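Local atomic coordinates of DUF1881 domain-containing protein (Neurospora crassa, PDB entry 5Z6D), a protein that is of unknown precise function but is an abundant perithecial protein whose betagamma-crystallin calcium site is made inoperative by its interface with an Ig-like domain. Residues Y25-V31 with S81-D87; A50-A54 with R65-T69; W182-K187 with V198-K204. The protein carries 1 engineered substitution. One frame throughout, in Å; residues are numbered along the deposited sequence.

Interactions 1 and 2 both reach the same four-stranded antiparallel sheet of the betagamma-crystallin domain, with centres about 9 Å apart. Strand 82-87 of interaction 1 pairs along its other edge with strand 50-55 of interaction 2: Arg84 N lies 2.8 Å from Ile53 O, a probable hydrogen bond. Along the chain, interaction 2 is nested inside the loop that interaction 1 closes. Ser81, a calcium ligand together with Asp39, Gln56 and Gly79, opens the second segment of interaction 1; no calcium is bound to this chain in the model. Interaction 3 lies in the Ig-like domain, its centre about 34 and 31 Å from those of interactions 1 and 2.

Interaction 1 (Y25-V31 with S81-D87)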
loop_
_atom_site.group_PDB
_atom_site.type_symbol
_atom_site.label_atom_id
_atom_site.label_comp_id
_atom_site.label_asym_id
_atom_site.label_seq_id
_atom_site.Cartn_x
_atom_site.Cartn_y
_atom_site.Cartn_z
ATOM N N TYR A 25 -0.212 21.072 2.380
ATOM C CA TYR A 25 0.130 20.277 1.197
ATOM C C TYR A 25 -1.099 20.055 0.297
ATOM O O TYR A 25 -2.220 19.891 0.779
ATOM C CB TYR A 25 0.735 18.933 1.616
ATOM C CG TYR A 25 2.047 19.042 2.374
ATOM C CD1 TYR A 25 3.268 18.972 1.712
ATOM C CD2 TYR A 25 2.060 19.189 3.758
ATOM C CE1 TYR A 25 4.462 19.056 2.401
ATOM C CE2 TYR A 25 3.250 19.273 4.464
ATOM C CZ TYR A 25 4.447 19.224 3.782
ATOM O OH TYR A 25 5.625 19.306 4.480
ATOM N N ALA A 26 -0.888 20.029 -1.019
ATOM C CA ALA A 26 -1.999 19.918 -1.963
ATOM C C ALA A 26 -2.093 18.544 -2.610
ATOM O O ALA A 26 -1.106 17.816 -2.665
ATOM C CB ALA A 26 -1.862 20.983 -3.058
ATOM N N VAL A 27 -3.273 18.212 -3.118
ATOM C CA VAL A 27 -3.462 16.989 -3.885
ATOM C C VAL A 27 -2.452 16.950 -5.026
ATOM O O VAL A 27 -2.245 17.959 -5.717
ATOM C CB VAL A 27 -4.881 16.886 -4.422
ATOM C CG1 VAL A 27 -4.978 15.798 -5.474
ATOM C CG2 VAL A 27 -5.842 16.594 -3.263
ATOM N N GLY A 28 -1.808 15.799 -5.199
ATOM C CA GLY A 28 -0.723 15.681 -6.165
ATOM C C GLY A 28 0.680 15.740 -5.575
ATOM O O GLY A 28 1.655 15.386 -6.245
ATOM N N GLN A 29 0.821 16.225 -4.350
ATOM C CA GLN A 29 2.140 16.281 -3.737
ATOM C C GLN A 29 2.554 14.953 -3.159
ATOM O O GLN A 29 1.787 14.274 -2.470
ATOM C CB GLN A 29 2.216 17.347 -2.640
ATOM C CG GLN A 29 2.345 18.769 -3.186
ATOM C CD GLN A 29 2.704 19.761 -2.097
ATOM O OE1 GLN A 29 1.854 20.527 -1.629
ATOM N NE2 GLN A 29 3.952 19.741 -1.673
ATOM N N ASP A 30 3.796 14.607 -3.459
ATOM C CA ASP A 30 4.434 13.398 -2.984
ATOM C C ASP A 30 5.672 13.850 -2.236
ATOM O O ASP A 30 6.540 14.511 -2.808
ATOM C CB ASP A 30 4.772 12.493 -4.164
ATOM C CG ASP A 30 5.303 11.135 -3.748
ATOM O OD1 ASP A 30 6.237 11.070 -2.926
ATOM O OD2 ASP A 30 4.783 10.122 -4.267
ATOM N N VAL A 31 5.740 13.514 -0.955
ATOM C CA VAL A 31 6.745 14.060 -0.063
ATOM C C VAL A 31 7.511 12.966 0.676
ATOM O O VAL A 31 6.914 12.102 1.330
ATOM C CB VAL A 31 6.109 14.996 0.977
ATOM C CG1 VAL A 31 7.161 15.476 1.963
ATOM C CG2 VAL A 31 5.407 16.163 0.286
ATOM N N SER A 81 7.791 7.367 6.229
ATOM C CA SER A 81 8.725 8.405 5.818
ATOM C C SER A 81 8.345 9.054 4.502
ATOM O O SER A 81 9.050 9.931 4.017
ATOM C CB SER A 81 10.123 7.819 5.706
ATOM O OG SER A 81 10.100 6.721 4.816
ATOM N N ARG A 82 7.221 8.645 3.926
ATOM C CA ARG A 82 6.793 9.231 2.665
ATOM C C ARG A 82 5.282 9.343 2.666
ATOM O O ARG A 82 4.619 8.548 3.316
ATOM C CB ARG A 82 7.276 8.373 1.492
ATOM C CG ARG A 82 6.838 8.839 0.111
ATOM C CD ARG A 82 7.550 8.021 -0.965
ATOM N NE ARG A 82 7.194 8.467 -2.308
ATOM C CZ ARG A 82 7.508 7.806 -3.415
ATOM N NH1 ARG A 82 8.178 6.664 -3.333
ATOM N NH2 ARG A 82 7.141 8.280 -4.599
ATOM N N PHE A 83 4.734 10.347 1.990
ATOM C CA PHE A 83 3.287 10.389 1.824
ATOM C C PHE A 83 2.890 11.023 0.510
ATOM O O PHE A 83 3.662 11.755 -0.092
ATOM C CB PHE A 83 2.596 11.118 2.994
ATOM C CG PHE A 83 2.898 12.605 3.096
ATOM C CD1 PHE A 83 2.159 13.540 2.375
ATOM C CD2 PHE A 83 3.889 13.069 3.959
ATOM C CE1 PHE A 83 2.412 14.907 2.488
ATOM C CE2 PHE A 83 4.144 14.442 4.088
ATOM C CZ PHE A 83 3.410 15.355 3.352
ATOM N N ARG A 84 1.679 10.719 0.070
ATOM C CA ARG A 84 1.118 11.344 -1.112
ATOM C C ARG A 84 -0.253 11.859 -0.732
ATOM O O ARG A 84 -1.032 11.172 -0.061
ATOM C CB ARG A 84 1.032 10.369 -2.297
ATOM C CG ARG A 84 0.568 11.043 -3.581
ATOM C CD ARG A 84 0.577 10.087 -4.781
ATOM N NE ARG A 84 1.892 9.504 -5.033
ATOM C CZ ARG A 84 2.128 8.616 -5.995
ATOM N NH1 ARG A 84 1.130 8.213 -6.773
ATOM N NH2 ARG A 84 3.349 8.122 -6.174
ATOM N N VAL A 85 -0.531 13.096 -1.114
ATOM C CA VAL A 85 -1.855 13.655 -0.946
ATOM C C VAL A 85 -2.642 13.378 -2.219
ATOM O O VAL A 85 -2.226 13.787 -3.320
ATOM C CB VAL A 85 -1.824 15.170 -0.671
ATOM C CG1 VAL A 85 -3.227 15.668 -0.357
ATOM C CG2 VAL A 85 -0.826 15.503 0.458
ATOM N N VAL A 86 -3.745 12.657 -2.071
ATOM C CA VAL A 86 -4.541 12.199 -3.208
ATOM C C VAL A 86 -6.010 12.591 -3.065
ATOM O O VAL A 86 -6.464 13.000 -1.983
ATOM C CB VAL A 86 -4.442 10.665 -3.386
ATOM C CG1 VAL A 86 -2.990 10.236 -3.649
ATOM C CG2 VAL A 86 -5.024 9.942 -2.169
ATOM N N ASP A 87 -6.760 12.476 -4.155
ATOM C CA ASP A 87 -8.205 12.679 -4.094
ATOM C C ASP A 87 -8.844 11.660 -3.152
ATOM O O ASP A 87 -8.306 10.577 -2.945
ATOM C CB ASP A 87 -8.835 12.571 -5.484
ATOM C CG ASP A 87 -8.356 13.663 -6.425
ATOM O OD1 ASP A 87 -8.741 14.831 -6.215
ATOM O OD2 ASP A 87 -7.599 13.356 -7.372
#
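Asp30 reaches between Arg82 and Arg84, and its carboxylate takes four hydrogen bonds from them. Arg82 comes side-on: NE meets Asp30 OD1 on its syn lone pair at 2.8 Å, and NH2 reaches Asp30 OD2 at 3.0 Å from above the carboxylate plane. Arg84 also offers NE and NH2, but both converge on Asp30 OD2, each at 3.1 Å, so that this one oxygen accepts from three donors. Each guanidinium plane is turned 50° from the carboxylate. With CG anti to the backbone N (chi1 -174°), Asp30 comes within range of both arginines.

On the opposite face of the sheet, Val31 CB lies over one face of the Phe83 ring, a CH-pi contact 3.9 Å from the ring centroid. Phe83 in turn points CZ at the centre of the Tyr25 ring in a T-shaped stack, with centroids 5.1 Å apart and planes at 89°. Tyr25 lies near the end of strand 23-26 of the partner sheet, whereas Val31 pairs with Phe83 in the four-stranded one; segment 25-31 thus crosses between the two sheets of the betagamma-crystallin Greek-key fold.

A type II turn from Ala26 to Gln29 makes the crossing. Gly28 N donates to Val85 O, and Val85 N donates to Gln29 O at 2.9 Å. Val85 CB packs 3.4 Å from Ala26 O. Gln29 OE1 steadies the turn by accepting from Ala26 N. Farther out, Tyr25 OH bonds to Tyr41 OH, and Phe12 meets the Phe83 ring. A classic beta bulge sets Ser81 and Arg82 opposite Trp55, and Ser81 OG bonds to His57 and the calcium ligand Gln56.

Interaction 2 (A50-A54 with R65-T69)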
loop_
_atom_site.group_PDB
_atom_site.type_symbol
_atom_site.label_atom_id
_atom_site.label_comp_id
_atom_site.label_asym_id
_atom_site.label_seq_id
_atom_site.Cartn_x
_atom_site.Cartn_y
_atom_site.Cartn_z
ATOM N N ALA A 50 -9.799 15.400 0.157
ATOM C CA ALA A 50 -8.422 14.937 0.163
ATOM C C ALA A 50 -8.289 13.665 0.993
ATOM O O ALA A 50 -9.206 13.252 1.716
ATOM C CB ALA A 50 -7.503 16.013 0.693
ATOM N N LYS A 51 -7.123 13.053 0.885
ATOM C CA LYS A 51 -6.802 11.854 1.622
ATOM C C LYS A 51 -5.283 11.739 1.604
ATOM O O LYS A 51 -4.647 12.180 0.647
ATOM C CB LYS A 51 -7.493 10.661 0.974
ATOM C CG LYS A 51 -6.960 9.301 1.270
ATOM C CD LYS A 51 -7.737 8.341 0.385
ATOM C CE LYS A 51 -7.377 6.917 0.610
ATOM N NZ LYS A 51 -8.365 6.083 -0.109
ATOM N N VAL A 52 -4.684 11.210 2.670
ATOM C CA VAL A 52 -3.239 11.000 2.674
ATOM C C VAL A 52 -2.932 9.519 2.686
ATOM O O VAL A 52 -3.489 8.768 3.494
ATOM C CB VAL A 52 -2.545 11.629 3.890
ATOM C CG1 VAL A 52 -1.028 11.446 3.791
ATOM C CG2 VAL A 52 -2.889 13.102 4.026
ATOM N N ILE A 53 -2.055 9.098 1.783
ATOM C CA ILE A 53 -1.493 7.757 1.866
ATOM C C ILE A 53 -0.043 7.889 2.291
ATOM O O ILE A 53 0.739 8.525 1.600
ATOM C CB ILE A 53 -1.607 7.007 0.530
ATOM C CG1 ILE A 53 -3.078 6.873 0.118
ATOM C CG2 ILE A 53 -0.928 5.634 0.637
ATOM C CD1 ILE A 53 -3.265 6.400 -1.323
ATOM N N ALA A 54 0.313 7.304 3.434
ATOM C CA ALA A 54 1.673 7.414 3.986
ATOM C C ALA A 54 2.326 6.036 4.070
ATOM O O ALA A 54 1.674 5.075 4.446
ATOM C CB ALA A 54 1.636 8.083 5.378
ATOM N N ARG A 65 -0.182 3.705 6.169
ATOM C CA ARG A 65 -1.409 4.168 6.798
ATOM C C ARG A 65 -2.156 5.050 5.822
ATOM O O ARG A 65 -1.535 5.676 4.963
ATOM C CB ARG A 65 -1.111 4.948 8.071
ATOM C CG ARG A 65 -0.478 4.122 9.164
ATOM C CD ARG A 65 -1.459 3.161 9.805
ATOM N NE ARG A 65 -0.804 2.394 10.864
ATOM C CZ ARG A 65 -0.781 2.747 12.147
ATOM N NH1 ARG A 65 -1.391 3.859 12.557
ATOM N NH2 ARG A 65 -0.153 1.980 13.029
ATOM N N GLU A 66 -3.479 5.075 5.940
ATOM C CA GLU A 66 -4.304 6.032 5.211
ATOM C C GLU A 66 -4.958 6.971 6.201
ATOM O O GLU A 66 -5.564 6.514 7.169
ATOM C CB GLU A 66 -5.398 5.345 4.387
ATOM C CG GLU A 66 -4.943 4.600 3.149
ATOM C CD GLU A 66 -6.106 3.887 2.466
ATOM O OE1 GLU A 66 -6.857 3.173 3.161
ATOM O OE2 GLU A 66 -6.284 4.052 1.243
ATOM N N TRP A 67 -4.843 8.274 5.969
ATOM C CA TRP A 67 -5.571 9.239 6.793
ATOM C C TRP A 67 -6.644 9.870 5.928
ATOM O O TRP A 67 -6.332 10.656 5.028
ATOM C CB TRP A 67 -4.624 10.288 7.380
ATOM C CG TRP A 67 -3.547 9.643 8.205
ATOM C CD1 TRP A 67 -3.725 8.701 9.167
ATOM C CD2 TRP A 67 -2.138 9.889 8.135
ATOM N NE1 TRP A 67 -2.519 8.324 9.697
ATOM C CE2 TRP A 67 -1.523 9.036 9.082
ATOM C CE3 TRP A 67 -1.329 10.720 7.349
ATOM C CZ2 TRP A 67 -0.139 8.995 9.268
ATOM C CZ3 TRP A 67 0.054 10.673 7.533
ATOM C CH2 TRP A 67 0.627 9.822 8.491
ATOM N N THR A 68 -7.896 9.476 6.170
ATOM C CA THR A 68 -9.018 9.889 5.337
ATOM C C THR A 68 -9.781 11.025 6.001
ATOM O O THR A 68 -10.565 11.723 5.362
ATOM C CB THR A 68 -9.984 8.713 5.046
ATOM O OG1 THR A 68 -10.570 8.233 6.269
ATOM C CG2 THR A 68 -9.254 7.577 4.367
ATOM N N THR A 69 -9.563 11.195 7.302
ATOM C CA THR A 69 -10.154 12.300 8.044
ATOM C C THR A 69 -9.107 12.864 8.993
ATOM O O THR A 69 -8.068 12.237 9.232
ATOM C CB THR A 69 -11.417 11.885 8.860
ATOM O OG1 THR A 69 -11.052 10.975 9.911
ATOM C CG2 THR A 69 -12.461 11.223 7.969
HETATM O O HOH W 1 -10.963 11.099 2.481
#
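Trp67 packs against Val52 and Ala54, and here the contact is dense. The six-membered part of the indole does the touching: CE3 is 3.6 Å from Val52 CG1, and CH2 is 3.7 Å from Ala54 CB, both methyls approaching the ring obliquely. Trp67 CG is anti to its carbonyl carbon (chi1 -58°), which swings the indole across Val52 as far as Ala54. Phe12, Ile74 and Ile77 also touch Trp67, and Phe83 packs against Val52 and Ala54, so this face turns into the domain core. Arg65 starts on it too, but its guanidinium leads away and is exposed.

On the other face Ile53 is buried beside Ala92, while the Lys51-Glu66 pair is looser. Lys51, fully extended, brings NZ to 3.2 Å from Glu66 OE2 in a salt bridge, while the hydrogen bond of NZ goes to Thr90 O. At the Thr68 end, where the strands part, a water donates to both Ala50 O and Thr68 O.

The backbones of Val52 and Trp67 exchange two hydrogen bonds, as do those of Ala54 and Arg65. This is a regular antiparallel beta hairpin, with strand 64-67 forming the outer edge of a betagamma-crystallin sheet.

Interaction 3 (W182-K187 with V198-K204); sequences WPKQLK and VTLVDNK
Trp182 meets Val198 at the far corner of its indole, where CH2 comes within 4.0 Å of Val198 CG1, obliquely to the ring. Over one face of the indole lie Pro183 CD, 3.6 Å above the plane and toward the rim, and Leu186 CD1. NE1 donates at 3.0 Å to Leu186 O, which is tilted from the ring plane; the donor sits well above that carbonyl's plane. The second flat group, the Gln185 amide, is used edge-on: NE2 gives a nearly straight bond (174°) to Lys204 O at 3.0 Å, and donor and acceptor lie in each other's planes.

All this surrounds the open end of the beta hairpin 186-190/195-200 in the Ig-like domain. A type I turn from Pro183 to Leu186 leads into it, and Leu186, Val198 and Leu200 face the other sheet of the sandwich, which supplies Val149, Ile158 and, for Val198, Leu110.

Gln185 bends at chi2 (92°), which turns its amide toward the tail after the hairpin; NE2 also bonds to Ser206 OG. Its CB and CG press on Asp202 O, at 3.3 Å from CB, a carbonyl buried without a polar partner in the model. An alanine in place of Gln185 is likely to leave Lys204 O without this donor and the tail less firmly tied to the turn. That tail is shaped by an Asx turn, Lys204 N donating to Asp202 OD1.

Backbone bonds close the pairing, Val201 N to Gln185 O and a reciprocal pair between Lys187 and Thr199. At the outer margin a water donates to Lys187 O and sits 2.7 Å from Thr199 OG1.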
loop_
_atom_site.group_PDB
_atom_site.type_symbol
_atom_site.label_atom_id
_atom_site.label_comp_id
_atom_site.label_asym_id
_atom_site.label_seq_id
_atom_site.Cartn_x
_atom_site.Cartn_y
_atom_site.Cartn_z
ATOM N N TRP A 182 -0.236 -14.131 -14.567
ATOM C CA TRP A 182 -0.478 -14.349 -13.143
ATOM C C TRP A 182 -0.141 -15.794 -12.794
ATOM O O TRP A 182 -0.658 -16.719 -13.428
ATOM C CB TRP A 182 -1.928 -14.034 -12.785
ATOM C CG TRP A 182 -2.319 -14.405 -11.380
ATOM C CD1 TRP A 182 -2.925 -15.564 -10.971
ATOM C CD2 TRP A 182 -2.147 -13.607 -10.204
ATOM N NE1 TRP A 182 -3.137 -15.533 -9.608
ATOM C CE2 TRP A 182 -2.673 -14.336 -9.113
ATOM C CE3 TRP A 182 -1.603 -12.341 -9.961
ATOM C CZ2 TRP A 182 -2.668 -13.846 -7.811
ATOM C CZ3 TRP A 182 -1.599 -11.854 -8.665
ATOM C CH2 TRP A 182 -2.125 -12.609 -7.607
ATOM N N PRO A 183 0.735 -15.994 -11.794
ATOM C CA PRO A 183 1.168 -17.341 -11.404
ATOM C C PRO A 183 -0.009 -18.224 -10.997
ATOM O O PRO A 183 -0.786 -17.840 -10.120
ATOM C CB PRO A 183 2.100 -17.081 -10.217
ATOM C CG PRO A 183 2.597 -15.692 -10.426
ATOM C CD PRO A 183 1.431 -14.947 -11.027
ATOM N N LYS A 184 -0.147 -19.386 -11.631
ATOM C CA LYS A 184 -1.267 -20.267 -11.323
ATOM C C LYS A 184 -1.185 -20.773 -9.885
ATOM O O LYS A 184 -2.178 -21.222 -9.318
ATOM C CB LYS A 184 -1.314 -21.443 -12.297
ATOM C CG LYS A 184 -1.452 -21.025 -13.753
ATOM C CD LYS A 184 -1.626 -22.229 -14.662
ATOM C CE LYS A 184 -1.784 -21.813 -16.116
ATOM N NZ LYS A 184 -0.508 -21.332 -16.719
ATOM N N GLN A 185 0.008 -20.694 -9.303
ATOM C CA GLN A 185 0.209 -21.072 -7.908
ATOM C C GLN A 185 -0.433 -20.128 -6.901
ATOM O O GLN A 185 -0.509 -20.459 -5.727
ATOM C CB GLN A 185 1.702 -21.157 -7.591
ATOM C CG GLN A 185 2.437 -22.267 -8.326
ATOM C CD GLN A 185 3.040 -21.792 -9.632
ATOM O OE1 GLN A 185 2.617 -20.788 -10.199
ATOM N NE2 GLN A 185 4.043 -22.512 -10.113
ATOM N N LEU A 186 -0.858 -18.950 -7.351
ATOM C CA LEU A 186 -1.454 -17.954 -6.462
ATOM C C LEU A 186 -2.946 -17.788 -6.710
ATOM O O LEU A 186 -3.414 -17.896 -7.844
ATOM C CB LEU A 186 -0.775 -16.598 -6.645
ATOM C CG LEU A 186 0.725 -16.486 -6.391
ATOM C CD1 LEU A 186 1.240 -15.096 -6.772
ATOM C CD2 LEU A 186 1.031 -16.816 -4.927
ATOM N N LYS A 187 -3.678 -17.500 -5.642
ATOM C CA LYS A 187 -5.080 -17.108 -5.745
ATOM C C LYS A 187 -5.294 -15.778 -5.041
ATOM O O LYS A 187 -4.854 -15.606 -3.919
ATOM C CB LYS A 187 -5.980 -18.178 -5.128
ATOM C CG LYS A 187 -6.848 -18.914 -6.128
ATOM C CD LYS A 187 -8.006 -18.045 -6.592
ATOM C CE LYS A 187 -8.975 -18.835 -7.454
ATOM N NZ LYS A 187 -10.210 -18.057 -7.733
ATOM N N VAL A 198 -3.546 -12.562 -1.041
ATOM C CA VAL A 198 -2.981 -13.380 -2.096
ATOM C C VAL A 198 -2.430 -14.623 -1.429
ATOM O O VAL A 198 -1.597 -14.521 -0.533
ATOM C CB VAL A 198 -1.892 -12.633 -2.865
ATOM C CG1 VAL A 198 -1.172 -13.575 -3.844
ATOM C CG2 VAL A 198 -2.499 -11.422 -3.586
ATOM N N THR A 199 -2.907 -15.794 -1.852
ATOM C CA THR A 199 -2.591 -17.039 -1.171
ATOM C C THR A 199 -1.828 -17.999 -2.082
ATOM O O THR A 199 -2.227 -18.234 -3.231
ATOM C CB THR A 199 -3.861 -17.738 -0.659
ATOM O OG1 THR A 199 -4.535 -16.885 0.277
ATOM C CG2 THR A 199 -3.508 -19.046 0.028
ATOM N N LEU A 200 -0.720 -18.536 -1.572
ATOM C CA LEU A 200 -0.005 -19.615 -2.252
ATOM C C LEU A 200 -0.773 -20.922 -2.069
ATOM O O LEU A 200 -0.853 -21.444 -0.966
ATOM C CB LEU A 200 1.428 -19.756 -1.719
ATOM C CG LEU A 200 2.297 -20.776 -2.459
ATOM C CD1 LEU A 200 2.659 -20.276 -3.855
ATOM C CD2 LEU A 200 3.551 -21.102 -1.677
ATOM N N VAL A 201 -1.354 -21.437 -3.145
ATOM C CA VAL A 201 -2.186 -22.635 -3.034
ATOM C C VAL A 201 -1.443 -23.881 -3.526
ATOM O O VAL A 201 -1.873 -25.009 -3.290
ATOM C CB VAL A 201 -3.513 -22.473 -3.810
ATOM C CG1 VAL A 201 -4.416 -21.442 -3.114
ATOM C CG2 VAL A 201 -3.247 -22.070 -5.248
ATOM N N ASP A 202 -0.314 -23.667 -4.186
ATOM C CA ASP A 202 0.491 -24.765 -4.716
ATOM C C ASP A 202 1.959 -24.361 -4.687
ATOM O O ASP A 202 2.310 -23.296 -5.184
ATOM C CB ASP A 202 0.038 -25.106 -6.139
ATOM C CG ASP A 202 0.909 -26.154 -6.803
ATOM O OD1 ASP A 202 1.583 -26.925 -6.087
ATOM O OD2 ASP A 202 0.910 -26.209 -8.053
ATOM N N ASN A 203 2.817 -25.182 -4.093
ATOM C CA ASN A 203 4.219 -24.795 -3.974
ATOM C C ASN A 203 5.120 -25.530 -4.960
ATOM O O ASN A 203 6.341 -25.466 -4.860
ATOM C CB ASN A 203 4.716 -24.996 -2.537
ATOM C CG ASN A 203 4.571 -26.425 -2.052
ATOM O OD1 ASN A 203 3.878 -27.235 -2.660
ATOM N ND2 ASN A 203 5.218 -26.734 -0.934
ATOM N N LYS A 204 4.508 -26.197 -5.930
ATOM C CA LYS A 204 5.253 -26.781 -7.042
ATOM C C LYS A 204 5.641 -25.708 -8.064
ATOM O O LYS A 204 4.781 -25.012 -8.594
ATOM C CB LYS A 204 4.428 -27.881 -7.719
ATOM C CG LYS A 204 5.190 -28.663 -8.780
ATOM C CD LYS A 204 4.263 -29.609 -9.539
ATOM C CE LYS A 204 5.044 -30.678 -10.286
ATOM N NZ LYS A 204 6.016 -30.088 -11.247
HETATM O O HOH W 2 -6.480 -15.640 -1.119
#